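Local coordinates for extracellular solute-binding protein (Bordetella parapertussis, PDB 3PU5), which probably binds a small solute, perhaps a polyamine, outside the cytoplasmic membrane and hands it to a membrane transporter, at residues Glu19-His24 with Lys269-Ala274; Asp92-Phe97 with Val280-Gln285; Lys127-Phe132 with Pro233-Val238; Asn149-Val154 with Ala314-Trp319. All blocks are in the same frame, centred on the assembly; numbering follows the deposited sequence.

Overall arrangement
The four contacts lie in a fold consistent with the two-lobed type II periplasmic binding proteins. Contacts 1 and 2 are neighbours, their centres about 17 Å apart; they touch where Lys269, on helix 265-275, meets Val284 and Gln285 of the following loop. Contacts 3 and 4, with centres about 21 Å apart, do not touch, their nearest atoms being about 9 Å apart. Contacts 1 and 4 are about 32 Å apart between centres and lie on opposite sides of the chain's centre, as do contacts 2 and 4. Along the chain, contact 3 is nested inside the loops closed by contacts 1 and 2, whereas contact 4 crosses each of the others.

Contact 1 of 4, residues Glu19-His24 with Lys269-Ala274; sequences ENVRKH and KAFCEA
Ala270 and His24 meet first: the methyl CB of Ala270 lies 3.7 Å from His24 ND1, while the carbonyl O of Ala270 sits over the centre of the imidazole, 3.7 Å above its plane. Lys23 CG covers the opposite face of that ring, so the imidazole is sandwiched between a carbonyl of one helix and an aliphatic chain of its own. Phe271 follows, with its CA 5.2 Å from the CA of His24. Its CG is anti to the backbone N (chi1 178°), and the far part of the ring reaches helix 15-33. There CE1 of Phe271 touches Val21 CG2 at 3.6 Å, and the rim atom CD1 of Phe271 comes equally near the backbone O of Asn20. Phe17 meets the same ring edge-to-face, and Leu39 of strand 36-41 lies against Val21. The pair is thus a packing of two roughly antiparallel helices, 15-33 and 265-275; their segment axes approach to 9.2 Å at 147°. Glu273, one turn beyond Lys269, forms a salt bridge with it away from the interface, through OE2 and NZ at 3.3 Å. Ala274 completes the row one turn after Ala270: its CB is 3.5 Å from both His24 NE2 and Asn20 OD1. The amide of Asn20 has its polar partner within its own helix, where ND2 donates to Ser16 O, and OD1 lies at the edge of the imidazole, in its plane.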
loop_
_atom_site.group_PDB
_atom_site.type_symbol
_atom_site.label_atom_id
_atom_site.label_comp_id
_atom_site.label_asym_id
_atom_site.label_seq_id
_atom_site.Cartn_x
_atom_site.Cartn_y
_atom_site.Cartn_z
ATOM N N GLU A 19 13.162 8.448 -6.212
ATOM C CA GLU A 19 13.417 9.806 -6.678
ATOM C C GLU A 19 12.528 10.778 -5.924
ATOM O O GLU A 19 12.937 11.898 -5.591
ATOM C CB GLU A 19 13.128 9.915 -8.173
ATOM C CG GLU A 19 14.005 9.025 -9.036
ATOM C CD GLU A 19 13.568 9.015 -10.493
ATOM O OE1 GLU A 19 12.516 9.626 -10.814
ATOM O OE2 GLU A 19 14.282 8.392 -11.315
ATOM N N ASN A 20 11.299 10.349 -5.661
ATOM C CA ASN A 20 10.361 11.225 -4.980
ATOM C C ASN A 20 10.575 11.309 -3.481
ATOM O O ASN A 20 10.350 12.355 -2.895
ATOM C CB ASN A 20 8.923 10.901 -5.366
ATOM C CG ASN A 20 8.567 11.477 -6.724
ATOM O OD1 ASN A 20 8.273 12.665 -6.836
ATOM N ND2 ASN A 20 8.626 10.650 -7.762
ATOM N N VAL A 21 11.037 10.218 -2.870
ATOM C CA VAL A 21 11.476 10.276 -1.484
ATOM C C VAL A 21 12.632 11.263 -1.347
ATOM O O VAL A 21 12.670 12.047 -0.411
ATOM C CB VAL A 21 11.938 8.902 -0.958
ATOM C CG1 VAL A 21 12.600 9.070 0.408
ATOM C CG2 VAL A 21 10.755 7.931 -0.871
ATOM N N ARG A 22 13.574 11.216 -2.287
ATOM C CA ARG A 22 14.717 12.128 -2.269
ATOM C C ARG A 22 14.249 13.573 -2.413
ATOM O O ARG A 22 14.619 14.443 -1.631
ATOM C CB ARG A 22 15.710 11.792 -3.390
ATOM C CG ARG A 22 16.967 12.676 -3.363
ATOM C CD ARG A 22 17.925 12.392 -4.520
ATOM N NE ARG A 22 18.548 11.071 -4.410
ATOM C CZ ARG A 22 18.423 10.109 -5.321
ATOM N NH1 ARG A 22 17.704 10.321 -6.419
ATOM N NH2 ARG A 22 19.025 8.938 -5.142
ATOM N N LYS A 23 13.423 13.812 -3.421
ATOM C CA LYS A 23 12.945 15.156 -3.732
ATOM C C LYS A 23 12.069 15.767 -2.631
ATOM O O LYS A 23 12.187 16.959 -2.300
ATOM C CB LYS A 23 12.166 15.109 -5.047
ATOM C CG LYS A 23 11.722 16.461 -5.583
ATOM C CD LYS A 23 10.977 16.284 -6.899
ATOM C CE LYS A 23 10.695 17.613 -7.583
ATOM N NZ LYS A 23 9.860 17.422 -8.811
ATOM N N HIS A 24 11.185 14.954 -2.063
ATOM C CA HIS A 24 10.148 15.491 -1.180
ATOM C C HIS A 24 10.345 15.218 0.304
ATOM O O HIS A 24 9.672 15.822 1.148
ATOM C CB HIS A 24 8.770 15.021 -1.649
ATOM C CG HIS A 24 8.445 15.462 -3.040
ATOM N ND1 HIS A 24 8.263 16.788 -3.372
ATOM C CD2 HIS A 24 8.310 14.764 -4.191
ATOM C CE1 HIS A 24 8.011 16.884 -4.664
ATOM N NE2 HIS A 24 8.035 15.669 -5.185
ATOM N N LYS A 269 2.330 15.809 2.336
ATOM C CA LYS A 269 1.593 16.387 1.227
ATOM C C LYS A 269 2.430 16.370 -0.047
ATOM O O LYS A 269 1.954 15.965 -1.110
ATOM C CB LYS A 269 1.153 17.813 1.538
ATOM C CG LYS A 269 0.312 18.447 0.441
ATOM C CD LYS A 269 0.013 19.899 0.788
ATOM C CE LYS A 269 -1.255 20.389 0.111
ATOM N NZ LYS A 269 -1.208 20.250 -1.353
ATOM N N ALA A 270 3.675 16.820 0.057
ATOM C CA ALA A 270 4.521 16.957 -1.121
ATOM C C ALA A 270 4.786 15.598 -1.774
ATOM O O ALA A 270 4.649 15.449 -2.979
ATOM C CB ALA A 270 5.834 17.650 -0.757
ATOM N N PHE A 271 5.146 14.608 -0.968
ATOM C CA PHE A 271 5.423 13.270 -1.484
ATOM C C PHE A 271 4.154 12.608 -2.036
ATOM O O PHE A 271 4.154 12.104 -3.158
ATOM C CB PHE A 271 6.084 12.394 -0.405
ATOM C CG PHE A 271 6.352 10.972 -0.846
ATOM C CD1 PHE A 271 7.403 10.684 -1.712
ATOM C CD2 PHE A 271 5.548 9.928 -0.396
ATOM C CE1 PHE A 271 7.657 9.378 -2.114
ATOM C CE2 PHE A 271 5.793 8.621 -0.791
ATOM C CZ PHE A 271 6.852 8.343 -1.648
ATOM N N CYS A 272 3.066 12.629 -1.271
ATOM C CA CYS A 272 1.869 11.907 -1.694
ATOM C C CYS A 272 1.195 12.530 -2.917
ATOM O O CYS A 272 0.686 11.816 -3.776
ATOM C CB CYS A 272 0.887 11.750 -0.537
ATOM S SG CYS A 272 1.547 10.711 0.781
ATOM N N GLU A 273 1.203 13.857 -3.010
ATOM C CA GLU A 273 0.655 14.522 -4.189
ATOM C C GLU A 273 1.445 14.162 -5.449
ATOM O O GLU A 273 0.876 13.983 -6.530
ATOM C CB GLU A 273 0.671 16.036 -3.990
ATOM C CG GLU A 273 -0.312 16.533 -2.937
ATOM C CD GLU A 273 -1.602 17.065 -3.527
ATOM O OE1 GLU A 273 -1.774 17.000 -4.763
ATOM O OE2 GLU A 273 -2.448 17.554 -2.749
ATOM N N ALA A 274 2.765 14.077 -5.306
ATOM C CA ALA A 274 3.642 13.746 -6.428
ATOM C C ALA A 274 3.429 12.303 -6.905
ATOM O O ALA A 274 3.471 12.018 -8.104
ATOM C CB ALA A 274 5.101 13.969 -6.027
#

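Contact 2 of 4, residues Asp92-Phe97 with Val280-Gln285; sequences DVPEKF and VNRKVQ
Arg282 and Asp92 are joined by the direct hydrogen bond of this contact: Arg282 N donates to Asp92 O at 2.8 Å, nearly straight at 174°. Around that bond, CA-H groups approach carbonyls, as where Val93 CA lies 3.3 Å from Val280 O. Two waters add bridges at the arginine head. One donates to Asp92 OD1 and accepts from Arg282 NH1; the other donates to Val93 O and accepts from Arg282 NH2, lying in the guanidinium plane at its edge. The loop before strand 106-107 is thereby tied to the loop after helix 265-275. The latter loop is shaped by a type I beta turn from Asn281 to Val284 and by an Asx turn, in which Asn281 OD1 accepts from Lys283 N at 2.9 Å. The amide's other end, ND2, donates to Leu263 O. Apolar packing lies on the buried side: Val280 CG1 makes a CH-pi contact over the face of Phe97, 3.9 Å from the ring centroid and 18° off its normal, while Lys96 CG covers the opposite face. The side chains of Pro94 and Arg282 run past one another, oppositely directed, with NH2 of Arg282 3.7 Å from Pro94 CG.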
loop_
_atom_site.group_PDB
_atom_site.type_symbol
_atom_site.label_atom_id
_atom_site.label_comp_id
_atom_site.label_asym_id
_atom_site.label_seq_id
_atom_site.Cartn_x
_atom_site.Cartn_y
_atom_site.Cartn_z
ATOM N N ASP A 92 -0.458 12.714 14.732
ATOM C CA ASP A 92 -1.362 13.021 13.622
ATOM C C ASP A 92 -1.589 11.852 12.668
ATOM O O ASP A 92 -2.238 11.998 11.635
ATOM C CB ASP A 92 -0.848 14.231 12.860
ATOM C CG ASP A 92 -0.735 15.444 13.745
ATOM O OD1 ASP A 92 -1.696 15.704 14.500
ATOM O OD2 ASP A 92 0.312 16.119 13.709
ATOM N N VAL A 93 -1.044 10.694 13.021
ATOM C CA VAL A 93 -1.211 9.491 12.222
ATOM C C VAL A 93 -2.215 8.568 12.905
ATOM O O VAL A 93 -2.005 8.169 14.045
ATOM C CB VAL A 93 0.133 8.759 12.061
ATOM C CG1 VAL A 93 -0.044 7.479 11.254
ATOM C CG2 VAL A 93 1.156 9.686 11.430
ATOM N N PRO A 94 -3.330 8.252 12.223
ATOM C CA PRO A 94 -4.311 7.326 12.804
ATOM C C PRO A 94 -3.701 5.973 13.207
ATOM O O PRO A 94 -2.766 5.484 12.575
ATOM C CB PRO A 94 -5.338 7.150 11.678
ATOM C CG PRO A 94 -5.287 8.472 10.932
ATOM C CD PRO A 94 -3.818 8.874 10.979
ATOM N N GLU A 95 -4.253 5.377 14.257
ATOM C CA GLU A 95 -3.717 4.151 14.838
ATOM C C GLU A 95 -3.561 2.993 13.844
ATOM O O GLU A 95 -2.629 2.205 13.954
ATOM C CB GLU A 95 -4.593 3.718 16.023
ATOM C CG GLU A 95 -4.130 2.450 16.734
ATOM C CD GLU A 95 -2.692 2.530 17.244
ATOM O OE1 GLU A 95 -2.267 3.626 17.681
ATOM O OE2 GLU A 95 -1.988 1.489 17.211
ATOM N N LYS A 96 -4.474 2.881 12.888
ATOM C CA LYS A 96 -4.421 1.777 11.937
ATOM C C LYS A 96 -3.113 1.695 11.154
ATOM O O LYS A 96 -2.708 0.611 10.754
ATOM C CB LYS A 96 -5.592 1.839 10.962
ATOM C CG LYS A 96 -5.649 3.067 10.080
ATOM C CD LYS A 96 -6.833 2.891 9.140
ATOM C CE LYS A 96 -7.331 4.190 8.605
ATOM N NZ LYS A 96 -8.669 3.978 7.953
ATOM N N PHE A 97 -2.468 2.839 10.921
ATOM C CA PHE A 97 -1.210 2.875 10.173
ATOM C C PHE A 97 -0.030 2.443 11.032
ATOM O O PHE A 97 1.068 2.193 10.522
ATOM C CB PHE A 97 -0.968 4.275 9.607
ATOM C CG PHE A 97 -2.039 4.723 8.674
ATOM C CD1 PHE A 97 -2.219 4.083 7.458
ATOM C CD2 PHE A 97 -2.887 5.761 9.018
ATOM C CE1 PHE A 97 -3.216 4.467 6.593
ATOM C CE2 PHE A 97 -3.905 6.164 8.147
ATOM C CZ PHE A 97 -4.065 5.513 6.932
ATOM N N VAL A 280 -0.575 9.466 5.435
ATOM C CA VAL A 280 -0.952 8.886 6.723
ATOM C C VAL A 280 -1.086 9.953 7.818
ATOM O O VAL A 280 -1.472 9.654 8.944
ATOM C CB VAL A 280 0.048 7.803 7.172
ATOM C CG1 VAL A 280 0.105 6.672 6.138
ATOM C CG2 VAL A 280 1.434 8.413 7.380
ATOM N N ASN A 281 -0.759 11.196 7.484
ATOM C CA ASN A 281 -0.947 12.315 8.402
ATOM C C ASN A 281 -2.333 12.925 8.137
ATOM O O ASN A 281 -2.610 13.378 7.028
ATOM C CB ASN A 281 0.167 13.343 8.196
ATOM C CG ASN A 281 0.187 14.426 9.275
ATOM O OD1 ASN A 281 -0.853 14.959 9.661
ATOM N ND2 ASN A 281 1.376 14.768 9.744
ATOM N N ARG A 282 -3.212 12.896 9.138
ATOM C CA ARG A 282 -4.579 13.360 8.957
ATOM C C ARG A 282 -4.690 14.865 8.693
ATOM O O ARG A 282 -5.754 15.342 8.303
ATOM C CB ARG A 282 -5.449 12.980 10.162
ATOM C CG ARG A 282 -5.128 13.776 11.411
ATOM C CD ARG A 282 -6.205 13.599 12.486
ATOM N NE ARG A 282 -6.405 12.205 12.878
ATOM C CZ ARG A 282 -5.659 11.568 13.776
ATOM N NH1 ARG A 282 -4.662 12.205 14.378
ATOM N NH2 ARG A 282 -5.919 10.297 14.076
ATOM N N LYS A 283 -3.609 15.607 8.919
ATOM C CA LYS A 283 -3.627 17.059 8.733
ATOM C C LYS A 283 -3.539 17.450 7.259
ATOM O O LYS A 283 -3.900 18.569 6.884
ATOM C CB LYS A 283 -2.461 17.704 9.459
ATOM C CG LYS A 283 -2.602 17.844 10.962
ATOM C CD LYS A 283 -1.445 18.695 11.454
ATOM C CE LYS A 283 -1.679 19.260 12.843
ATOM N NZ LYS A 283 -0.948 20.560 12.977
ATOM N N VAL A 284 -3.041 16.542 6.426
ATOM C CA VAL A 284 -2.824 16.865 5.011
ATOM C C VAL A 284 -4.123 17.187 4.260
ATOM O O VAL A 284 -5.080 16.416 4.300
ATOM C CB VAL A 284 -2.038 15.749 4.278
ATOM C CG1 VAL A 284 -2.027 15.994 2.788
ATOM C CG2 VAL A 284 -0.607 15.666 4.809
ATOM N N GLN A 285 -4.142 18.332 3.578
ATOM C CA GLN A 285 -5.273 18.724 2.750
ATOM C C GLN A 285 -4.799 18.774 1.308
ATOM O O GLN A 285 -3.760 19.364 1.003
ATOM C CB GLN A 285 -5.833 20.075 3.215
ATOM C CG GLN A 285 -6.074 20.115 4.740
ATOM C CD GLN A 285 -6.962 21.272 5.194
ATOM O OE1 GLN A 285 -7.744 21.815 4.414
ATOM N NE2 GLN A 285 -6.851 21.643 6.468
HETATM O O HOH W 1 -4.298 14.910 14.692
HETATM O O HOH W 2 -3.699 9.296 16.006
#

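Contact 3 of 4, residues Lys127-Phe132 with Pro233-Val238; sequences KSWKEF and PTEGAV
Trp129 and Glu235 lead a contact in which a beta turn grips the first turn of a helix by polar bonds. The type I turn from Pro233 to Gly236 links strands 229-231 and 238-246, both paired with strand 111-117, and docks on the start of helix 129-138. The carboxylate of Glu235 spans two successive backbone N-H groups: OE1 accepts from Trp129 N at 2.9 Å through its syn lone pair, and OE2 accepts from Lys130 N at 3.0 Å, also on the syn side but 19° out of the carboxylate plane. Having both oxygens held should fix the rotation of the group, and its negative charge would be favoured at a helix N-terminus. Ser128, the N-cap, is bound separately: OG accepts from Glu131 N. Just before the helix, Lys127 O receives Thr234 N at 2.9 Å. A water bridges Lys130 NZ and Glu235 OE2, whose charged atoms do not touch.

Apolar packing accompanies these bonds. Pro233 lies over one face of the indole, with CB 3.7 Å from the centroid of the five-membered ring, and Val238 CG2 approaches CZ2 of Trp129. Val113 and Ile115 of strand 111-117 also touch Trp129. The indole N-H is spent on the turn's last residue: Trp129 NE1 donates to Gly236 O at 3.0 Å, the oxygen lying only 6° out of the ring plane.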
loop_
_atom_site.group_PDB
_atom_site.type_symbol
_atom_site.label_atom_id
_atom_site.label_comp_id
_atom_site.label_asym_id
_atom_site.label_seq_id
_atom_site.Cartn_x
_atom_site.Cartn_y
_atom_site.Cartn_z
ATOM N N LYS A 127 -20.750 0.639 -7.002
ATOM C CA LYS A 127 -20.479 1.456 -5.821
ATOM C C LYS A 127 -19.786 0.691 -4.706
ATOM O O LYS A 127 -19.258 1.297 -3.765
ATOM C CB LYS A 127 -21.771 2.064 -5.277
ATOM C CG LYS A 127 -22.361 3.163 -6.145
ATOM C CD LYS A 127 -23.733 3.571 -5.621
ATOM C CE LYS A 127 -24.207 4.879 -6.238
ATOM N NZ LYS A 127 -25.493 5.321 -5.619
ATOM N N SER A 128 -19.797 -0.635 -4.802
ATOM C CA SER A 128 -19.288 -1.473 -3.726
ATOM C C SER A 128 -18.635 -2.749 -4.244
ATOM O O SER A 128 -18.877 -3.166 -5.380
ATOM C CB SER A 128 -20.419 -1.846 -2.771
ATOM O OG SER A 128 -21.335 -2.714 -3.415
ATOM N N TRP A 129 -17.807 -3.362 -3.398
ATOM C CA TRP A 129 -17.244 -4.680 -3.677
ATOM C C TRP A 129 -18.365 -5.698 -3.861
ATOM O O TRP A 129 -18.280 -6.611 -4.694
ATOM C CB TRP A 129 -16.378 -5.141 -2.504
ATOM C CG TRP A 129 -15.082 -4.389 -2.337
ATOM C CD1 TRP A 129 -14.743 -3.524 -1.321
ATOM C CD2 TRP A 129 -13.948 -4.452 -3.205
ATOM N NE1 TRP A 129 -13.461 -3.051 -1.513
ATOM C CE2 TRP A 129 -12.957 -3.600 -2.667
ATOM C CE3 TRP A 129 -13.673 -5.148 -4.391
ATOM C CZ2 TRP A 129 -11.711 -3.424 -3.278
ATOM C CZ3 TRP A 129 -12.442 -4.971 -4.997
ATOM C CH2 TRP A 129 -11.473 -4.116 -4.438
ATOM N N LYS A 130 -19.401 -5.558 -3.040
ATOM C CA LYS A 130 -20.534 -6.471 -3.084
ATOM C C LYS A 130 -21.248 -6.365 -4.435
ATOM O O LYS A 130 -21.595 -7.380 -5.047
ATOM C CB LYS A 130 -21.494 -6.175 -1.920
ATOM C CG LYS A 130 -22.704 -7.088 -1.849
ATOM C CD LYS A 130 -23.507 -6.823 -0.577
ATOM C CE LYS A 130 -22.702 -7.187 0.675
ATOM N NZ LYS A 130 -23.122 -6.416 1.896
ATOM N N GLU A 131 -21.463 -5.138 -4.899
ATOM C CA GLU A 131 -22.099 -4.928 -6.198
ATOM C C GLU A 131 -21.216 -5.508 -7.309
ATOM O O GLU A 131 -21.689 -6.216 -8.194
ATOM C CB GLU A 131 -22.341 -3.442 -6.440
ATOM C CG GLU A 131 -23.054 -3.160 -7.737
ATOM C CD GLU A 131 -23.321 -1.688 -7.967
ATOM O OE1 GLU A 131 -23.122 -0.885 -7.030
ATOM O OE2 GLU A 131 -23.729 -1.338 -9.096
ATOM N N PHE A 132 -19.925 -5.199 -7.255
ATOM C CA PHE A 132 -18.953 -5.768 -8.185
ATOM C C PHE A 132 -19.060 -7.293 -8.258
ATOM O O PHE A 132 -19.131 -7.876 -9.342
ATOM C CB PHE A 132 -17.538 -5.357 -7.758
ATOM C CG PHE A 132 -16.444 -6.047 -8.523
ATOM C CD1 PHE A 132 -16.436 -6.032 -9.905
ATOM C CD2 PHE A 132 -15.416 -6.703 -7.855
ATOM C CE1 PHE A 132 -15.419 -6.668 -10.616
ATOM C CE2 PHE A 132 -14.397 -7.339 -8.559
ATOM C CZ PHE A 132 -14.399 -7.318 -9.941
ATOM N N PRO A 233 -14.914 1.940 -2.991
ATOM C CA PRO A 233 -16.037 1.058 -2.635
ATOM C C PRO A 233 -16.662 1.437 -1.296
ATOM O O PRO A 233 -15.942 1.843 -0.387
ATOM C CB PRO A 233 -15.382 -0.330 -2.538
ATOM C CG PRO A 233 -14.045 -0.192 -3.253
ATOM C CD PRO A 233 -13.630 1.222 -2.990
ATOM N N THR A 234 -17.975 1.299 -1.164
ATOM C CA THR A 234 -18.637 1.722 0.077
ATOM C C THR A 234 -18.144 0.982 1.328
ATOM O O THR A 234 -18.163 1.549 2.429
ATOM C CB THR A 234 -20.192 1.669 -0.020
ATOM O OG1 THR A 234 -20.619 0.348 -0.366
ATOM C CG2 THR A 234 -20.700 2.644 -1.089
ATOM N N GLU A 235 -17.695 -0.262 1.173
ATOM C CA GLU A 235 -17.156 -1.016 2.312
ATOM C C GLU A 235 -15.747 -0.551 2.666
ATOM O O GLU A 235 -15.186 -0.952 3.682
ATOM C CB GLU A 235 -17.112 -2.512 2.015
ATOM C CG GLU A 235 -18.430 -3.092 1.542
ATOM C CD GLU A 235 -18.531 -3.193 0.029
ATOM O OE1 GLU A 235 -17.842 -2.424 -0.674
ATOM O OE2 GLU A 235 -19.310 -4.049 -0.453
ATOM N N GLY A 236 -15.181 0.294 1.808
ATOM C CA GLY A 236 -13.821 0.774 1.975
ATOM C C GLY A 236 -12.866 0.188 0.949
ATOM O O GLY A 236 -12.979 -0.978 0.572
ATOM N N ALA A 237 -11.923 0.999 0.487
ATOM C CA ALA A 237 -10.818 0.483 -0.314
ATOM C C ALA A 237 -9.819 -0.256 0.595
ATOM O O ALA A 237 -9.745 0.001 1.800
ATOM C CB ALA A 237 -10.142 1.605 -1.085
ATOM N N VAL A 238 -9.075 -1.190 0.017
ATOM C CA VAL A 238 -8.118 -1.987 0.772
ATOM C C VAL A 238 -6.738 -1.455 0.475
ATOM O O VAL A 238 -6.278 -1.519 -0.665
ATOM C CB VAL A 238 -8.154 -3.440 0.343
ATOM C CG1 VAL A 238 -7.420 -4.301 1.364
ATOM C CG2 VAL A 238 -9.582 -3.876 0.169
HETATM O O HOH W 3 -21.634 -4.075 0.990
#

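Contact 4 of 4, residues Asn149-Val154 with Ala314-Trp319; sequences NLSSNV and ALLDLW
Leu150 is the bump of this contact, and the hollow that takes it is lined by Leu315, Leu316 and Trp319 on one side of helix 305-322. The CA-CB bond of Leu150 points toward the helix, and CG lies anti to the backbone N (chi1 -174°). Beyond it the CD2 methyl does most of the wedging: it lies 3.6 Å from Leu315 CG and 3.7 Å from Leu316 CD2, and so sits between the two neighbouring leucines. Both leucine side chains run obliquely across that of Leu150. Trp319, one turn after Leu315, forms the third wall. Its indole presents a face to the base of the Leu150 side chain, and CB lies 3.5 Å from the centroid of the six-membered ring, 11° off its normal, a CH-pi contact. Further along the same indole the backbone of the loop closes in, with Leu150 N 3.5 Å from Trp319 CH2. At the flank, Asn149 ND2 comes to 3.7 Å from CZ2 of Trp319, the amide and ring planes being 66° apart. Ser151 adds a looser touch, its OG 4.1 Å from Leu316 CD2.

The loop between strand 145-148 and helix 156-167 is in this way packed under the C-terminal helix. Ala157 of helix 156-167 touches both Leu150 and Leu315, and Phe191 of strand 188-192 meets Trp319 edge-to-face. Because the contact is mainly aliphatic and aromatic, with polar atoms only touching and no salt bridge or hydrogen bond across it, the fit probably rests on shape and on keeping water from the buried Leu150, Leu315 and Trp319.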
loop_
_atom_site.group_PDB
_atom_site.type_symbol
_atom_site.label_atom_id
_atom_site.label_comp_id
_atom_site.label_asym_id
_atom_site.label_seq_id
_atom_site.Cartn_x
_atom_site.Cartn_y
_atom_site.Cartn_z
ATOM N N ASN A 149 -3.895 -11.918 -9.526
ATOM C CA ASN A 149 -3.366 -13.266 -9.336
ATOM C C ASN A 149 -2.775 -13.415 -7.943
ATOM O O ASN A 149 -1.886 -12.647 -7.573
ATOM C CB ASN A 149 -2.299 -13.604 -10.374
ATOM C CG ASN A 149 -1.844 -15.053 -10.275
ATOM O OD1 ASN A 149 -0.655 -15.347 -10.277
ATOM N ND2 ASN A 149 -2.799 -15.958 -10.164
ATOM N N LEU A 150 -3.257 -14.391 -7.174
ATOM C CA LEU A 150 -2.782 -14.568 -5.793
ATOM C C LEU A 150 -1.253 -14.700 -5.690
ATOM O O LEU A 150 -0.620 -14.065 -4.844
ATOM C CB LEU A 150 -3.477 -15.749 -5.098
ATOM C CG LEU A 150 -3.119 -15.861 -3.611
ATOM C CD1 LEU A 150 -3.337 -14.523 -2.928
ATOM C CD2 LEU A 150 -3.891 -16.963 -2.893
ATOM N N SER A 151 -0.659 -15.496 -6.570
ATOM C CA SER A 151 0.777 -15.775 -6.514
ATOM C C SER A 151 1.692 -14.651 -6.996
ATOM O O SER A 151 2.907 -14.831 -7.034
ATOM C CB SER A 151 1.097 -17.023 -7.343
ATOM O OG SER A 151 0.305 -18.112 -6.913
ATOM N N SER A 152 1.139 -13.503 -7.369
ATOM C CA SER A 152 1.957 -12.505 -8.048
ATOM C C SER A 152 2.363 -11.292 -7.208
ATOM O O SER A 152 2.952 -10.344 -7.724
ATOM C CB SER A 152 1.276 -12.061 -9.345
ATOM O OG SER A 152 1.211 -13.137 -10.265
ATOM N N ASN A 153 2.063 -11.329 -5.919
ATOM C CA ASN A 153 2.365 -10.204 -5.039
ATOM C C ASN A 153 1.810 -8.881 -5.582
ATOM O O ASN A 153 2.519 -7.860 -5.633
ATOM C CB ASN A 153 3.878 -10.085 -4.773
ATOM C CG ASN A 153 4.202 -9.030 -3.719
ATOM O OD1 ASN A 153 3.766 -9.128 -2.565
ATOM N ND2 ASN A 153 4.956 -8.003 -4.118
ATOM N N VAL A 154 0.543 -8.911 -5.992
ATOM C CA VAL A 154 -0.139 -7.710 -6.447
ATOM C C VAL A 154 -1.391 -7.462 -5.597
ATOM O O VAL A 154 -2.431 -7.040 -6.105
ATOM C CB VAL A 154 -0.463 -7.762 -7.954
ATOM C CG1 VAL A 154 0.796 -7.518 -8.758
ATOM C CG2 VAL A 154 -1.087 -9.097 -8.337
ATOM N N ALA A 314 -2.273 -21.688 3.498
ATOM C CA ALA A 314 -3.608 -22.260 3.362
ATOM C C ALA A 314 -4.402 -21.591 2.242
ATOM O O ALA A 314 -5.087 -22.263 1.475
ATOM C CB ALA A 314 -4.364 -22.172 4.671
ATOM N N LEU A 315 -4.327 -20.267 2.161
ATOM C CA LEU A 315 -5.030 -19.524 1.112
ATOM C C LEU A 315 -4.591 -19.991 -0.277
ATOM O O LEU A 315 -5.422 -20.236 -1.152
ATOM C CB LEU A 315 -4.789 -18.015 1.272
ATOM C CG LEU A 315 -5.560 -17.060 0.350
ATOM C CD1 LEU A 315 -7.074 -17.289 0.430
ATOM C CD2 LEU A 315 -5.206 -15.605 0.673
ATOM N N LEU A 316 -3.283 -20.110 -0.471
ATOM C CA LEU A 316 -2.718 -20.594 -1.729
ATOM C C LEU A 316 -3.224 -21.994 -2.071
ATOM O O LEU A 316 -3.578 -22.275 -3.216
ATOM C CB LEU A 316 -1.191 -20.613 -1.648
ATOM C CG LEU A 316 -0.514 -19.251 -1.554
ATOM C CD1 LEU A 316 0.899 -19.389 -1.021
ATOM C CD2 LEU A 316 -0.518 -18.569 -2.916
ATOM N N ASP A 317 -3.236 -22.866 -1.065
ATOM C CA ASP A 317 -3.745 -24.228 -1.213
ATOM C C ASP A 317 -5.189 -24.227 -1.722
ATOM O O ASP A 317 -5.506 -24.888 -2.711
ATOM C CB ASP A 317 -3.674 -24.976 0.124
ATOM C CG ASP A 317 -2.263 -25.438 0.466
ATOM O OD1 ASP A 317 -1.385 -25.415 -0.429
ATOM O OD2 ASP A 317 -2.032 -25.840 1.631
ATOM N N LEU A 318 -6.057 -23.487 -1.037
ATOM C CA LEU A 318 -7.462 -23.364 -1.437
ATOM C C LEU A 318 -7.585 -22.800 -2.847
ATOM O O LEU A 318 -8.409 -23.262 -3.644
ATOM C CB LEU A 318 -8.222 -22.463 -0.468
ATOM C CG LEU A 318 -8.765 -23.092 0.811
ATOM C CD1 LEU A 318 -9.654 -22.093 1.518
ATOM C CD2 LEU A 318 -9.542 -24.366 0.495
ATOM N N TRP A 319 -6.770 -21.793 -3.141
ATOM C CA TRP A 319 -6.723 -21.201 -4.474
ATOM C C TRP A 319 -6.397 -22.282 -5.504
ATOM O O TRP A 319 -7.153 -22.496 -6.446
ATOM C CB TRP A 319 -5.694 -20.065 -4.514
ATOM C CG TRP A 319 -5.509 -19.371 -5.846
ATOM C CD1 TRP A 319 -4.829 -19.850 -6.932
ATOM C CD2 TRP A 319 -5.965 -18.057 -6.211
ATOM N NE1 TRP A 319 -4.852 -18.931 -7.952
ATOM C CE2 TRP A 319 -5.541 -17.820 -7.536
ATOM C CE3 TRP A 319 -6.702 -17.067 -5.553
ATOM C CZ2 TRP A 319 -5.821 -16.626 -8.215
ATOM C CZ3 TRP A 319 -6.979 -15.883 -6.226
ATOM C CH2 TRP A 319 -6.539 -15.673 -7.541
#